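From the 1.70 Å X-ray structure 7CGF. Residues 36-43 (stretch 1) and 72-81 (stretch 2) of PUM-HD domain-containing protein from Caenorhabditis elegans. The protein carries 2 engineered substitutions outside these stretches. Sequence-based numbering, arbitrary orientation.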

# COMPACT_ATOMS: atom_id res chain seq x y z
N ALA A 36 -8.89 15.29 -35.30
CA ALA A 36 -9.66 15.75 -34.16
C ALA A 36 -9.40 14.93 -32.90
O ALA A 36 -10.06 15.18 -31.88
CB ALA A 36 -11.16 15.72 -34.47
N LEU A 37 -8.47 13.97 -32.96
CA LEU A 37 -8.26 13.07 -31.82
C LEU A 37 -7.90 13.85 -30.56
O LEU A 37 -8.45 13.59 -29.49
CB LEU A 37 -7.16 12.06 -32.16
CG LEU A 37 -6.74 11.00 -31.12
CD1 LEU A 37 -5.78 11.58 -30.05
CD2 LEU A 37 -7.92 10.32 -30.43
N LEU A 38 -6.96 14.79 -30.67
CA LEU A 38 -6.54 15.55 -29.50
C LEU A 38 -7.71 16.28 -28.86
O LEU A 38 -7.92 16.20 -27.64
CB LEU A 38 -5.43 16.52 -29.90
CG LEU A 38 -4.94 17.50 -28.82
CD1 LEU A 38 -4.35 16.77 -27.62
CD2 LEU A 38 -3.93 18.49 -29.41
N LYS A 39 -8.50 17.00 -29.67
CA LYS A 39 -9.65 17.72 -29.12
C LYS A 39 -10.65 16.76 -28.49
O LYS A 39 -11.16 17.01 -27.39
CB LYS A 39 -10.32 18.57 -30.21
CG LYS A 39 -9.61 19.88 -30.52
CD LYS A 39 -10.33 20.61 -31.65
CE LYS A 39 -9.45 21.65 -32.35
NZ LYS A 39 -9.13 22.80 -31.45
N PHE A 40 -10.93 15.63 -29.16
CA PHE A 40 -11.86 14.66 -28.61
C PHE A 40 -11.37 14.12 -27.27
O PHE A 40 -12.13 14.05 -26.30
CB PHE A 40 -12.07 13.51 -29.59
CG PHE A 40 -13.31 13.65 -30.44
CD1 PHE A 40 -13.30 14.42 -31.59
CD2 PHE A 40 -14.47 12.98 -30.09
CE1 PHE A 40 -14.45 14.53 -32.37
CE2 PHE A 40 -15.62 13.09 -30.87
CZ PHE A 40 -15.61 13.87 -32.01
N ALA A 41 -10.09 13.76 -27.19
CA ALA A 41 -9.58 13.05 -26.02
C ALA A 41 -9.51 13.96 -24.80
O ALA A 41 -9.61 13.47 -23.66
CB ALA A 41 -8.20 12.45 -26.31
N LYS A 42 -9.37 15.28 -25.00
CA LYS A 42 -9.34 16.22 -23.89
C LYS A 42 -10.72 16.72 -23.48
O LYS A 42 -10.82 17.56 -22.58
CB LYS A 42 -8.44 17.41 -24.22
CG LYS A 42 -7.02 16.98 -24.46
CD LYS A 42 -6.08 18.15 -24.79
CE LYS A 42 -5.90 19.07 -23.61
NZ LYS A 42 -5.01 20.21 -23.98
N ASP A 43 -11.77 16.24 -24.14
CA ASP A 43 -13.15 16.62 -23.88
C ASP A 43 -13.85 15.51 -23.11
O ASP A 43 -13.61 14.33 -23.37
CB ASP A 43 -13.88 16.89 -25.19
CG ASP A 43 -15.29 17.37 -24.99
OD1 ASP A 43 -15.46 18.59 -24.76
OD2 ASP A 43 -16.22 16.53 -25.08
N SER A 72 1.37 10.78 -31.40
CA SER A 72 1.88 12.10 -31.72
C SER A 72 1.51 13.13 -30.67
O SER A 72 2.24 14.10 -30.50
CB SER A 72 1.40 12.53 -33.11
OG SER A 72 0.09 13.06 -33.05
N ASN A 73 0.43 12.90 -29.92
CA ASN A 73 -0.01 13.84 -28.90
C ASN A 73 0.16 13.29 -27.48
O ASN A 73 -0.48 13.80 -26.55
CB ASN A 73 -1.48 14.21 -29.13
CG ASN A 73 -1.68 15.01 -30.42
OD1 ASN A 73 -1.41 16.22 -30.48
ND2 ASN A 73 -2.13 14.32 -31.48
N ALA A 74 0.99 12.26 -27.31
CA ALA A 74 1.05 11.56 -26.02
C ALA A 74 1.38 12.50 -24.87
O ALA A 74 0.77 12.41 -23.79
CB ALA A 74 2.06 10.42 -26.07
N ASP A 75 2.35 13.40 -25.06
CA ASP A 75 2.73 14.27 -23.95
C ASP A 75 1.59 15.17 -23.52
O ASP A 75 1.46 15.47 -22.33
CB ASP A 75 3.96 15.13 -24.30
CG ASP A 75 4.29 16.13 -23.19
OD1 ASP A 75 4.65 15.70 -22.07
OD2 ASP A 75 4.19 17.35 -23.42
N GLU A 76 0.73 15.60 -24.45
CA GLU A 76 -0.40 16.43 -24.06
C GLU A 76 -1.54 15.63 -23.43
O GLU A 76 -2.32 16.19 -22.66
CB GLU A 76 -0.92 17.21 -25.27
CG GLU A 76 -1.70 18.43 -24.87
CD GLU A 76 -2.04 19.29 -26.07
OE1 GLU A 76 -1.28 19.25 -27.06
OE2 GLU A 76 -3.06 20.01 -26.00
N LEU A 77 -1.63 14.33 -23.72
CA LEU A 77 -2.76 13.55 -23.23
C LEU A 77 -2.48 12.88 -21.90
O LEU A 77 -3.43 12.63 -21.15
CB LEU A 77 -3.14 12.47 -24.25
CG LEU A 77 -3.68 12.97 -25.60
CD1 LEU A 77 -3.88 11.79 -26.54
CD2 LEU A 77 -4.97 13.75 -25.41
N VAL A 78 -1.22 12.54 -21.59
CA VAL A 78 -1.01 11.64 -20.45
C VAL A 78 -1.37 12.31 -19.13
O VAL A 78 -1.85 11.63 -18.22
CB VAL A 78 0.42 11.08 -20.39
CG1 VAL A 78 0.63 10.06 -21.50
CG2 VAL A 78 1.48 12.18 -20.42
N ASP A 79 -1.11 13.61 -18.97
CA ASP A 79 -1.53 14.30 -17.75
C ASP A 79 -2.76 15.16 -17.97
O ASP A 79 -2.90 16.23 -17.36
CB ASP A 79 -0.40 15.14 -17.15
CG ASP A 79 -0.62 15.40 -15.66
OD1 ASP A 79 -1.08 14.46 -14.99
OD2 ASP A 79 -0.35 16.53 -15.16
N ASP A 80 -3.68 14.72 -18.83
CA ASP A 80 -4.95 15.40 -18.98
C ASP A 80 -6.05 14.64 -18.25
O ASP A 80 -6.11 13.41 -18.28
CB ASP A 80 -5.34 15.55 -20.45
CG ASP A 80 -6.63 16.31 -20.61
OD1 ASP A 80 -6.63 17.54 -20.42
OD2 ASP A 80 -7.66 15.67 -20.89
N ILE A 81 -6.95 15.41 -17.63
CA ILE A 81 -8.02 14.89 -16.78
C ILE A 81 -8.88 13.86 -17.52
O ILE A 81 -9.35 12.89 -16.92
CB ILE A 81 -8.87 16.06 -16.24
CG1 ILE A 81 -9.99 15.55 -15.32
CG2 ILE A 81 -9.44 16.91 -17.40
CD1 ILE A 81 -10.79 16.67 -14.66
O HOH W 1 -8.97 18.73 -20.81

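How do the two backbones lie against each other? Helix 37-41 and helix 74-78 run side by side in the same direction, their axes only 7° from parallel and 10.6 Å apart at closest approach. That spacing leaves room for side chains between them. The nearest CA pairs lie toward the two ends of the contact: CA of Leu38 is 6.8 Å from CA of Asn73, and CA of Lys42 is 6.6 Å from CA of Asp80.

What fills the space between the helices? Leu77 is the hub. Its CA-to-CB bond points sideways, but the end of the side chain comes nearer to the first stretch, where CD2 of Leu77 sits 3.6 Å from CB of Ala41 and 3.8 Å from CD1 of Leu38. CD1 of Leu77 meets CD1 of Leu37 at 4.0 Å. The CB methyl of Ala41 makes the closest of these apolar contacts, and packing of this kind shields such groups from water.

Where does charge hold the stretches together? Lys42 reaches along the contact to Glu76, and its NZ donates a hydrogen bond to OE2 of Glu76 at 2.8 Å, so that opposite charges and a short hydrogen bond combine in one salt bridge. On the way, CG of Lys42 passes 3.9 Å from CD2 of Leu77, so the aliphatic part of the lysine extends the apolar packing.

How is the end of the contact joined? A water bridges it, donating one hydrogen bond to the backbone O of Lys42 at 2.8 Å and another to OD1 of Asp80 at 2.7 Å. The carboxylate of Asp80 thus serves two purposes: OD1 accepts from the water, while OD2 caps a backbone N just past the stretch. OD2 of Asp80 also lies 3.5 Å from CA of Lys42.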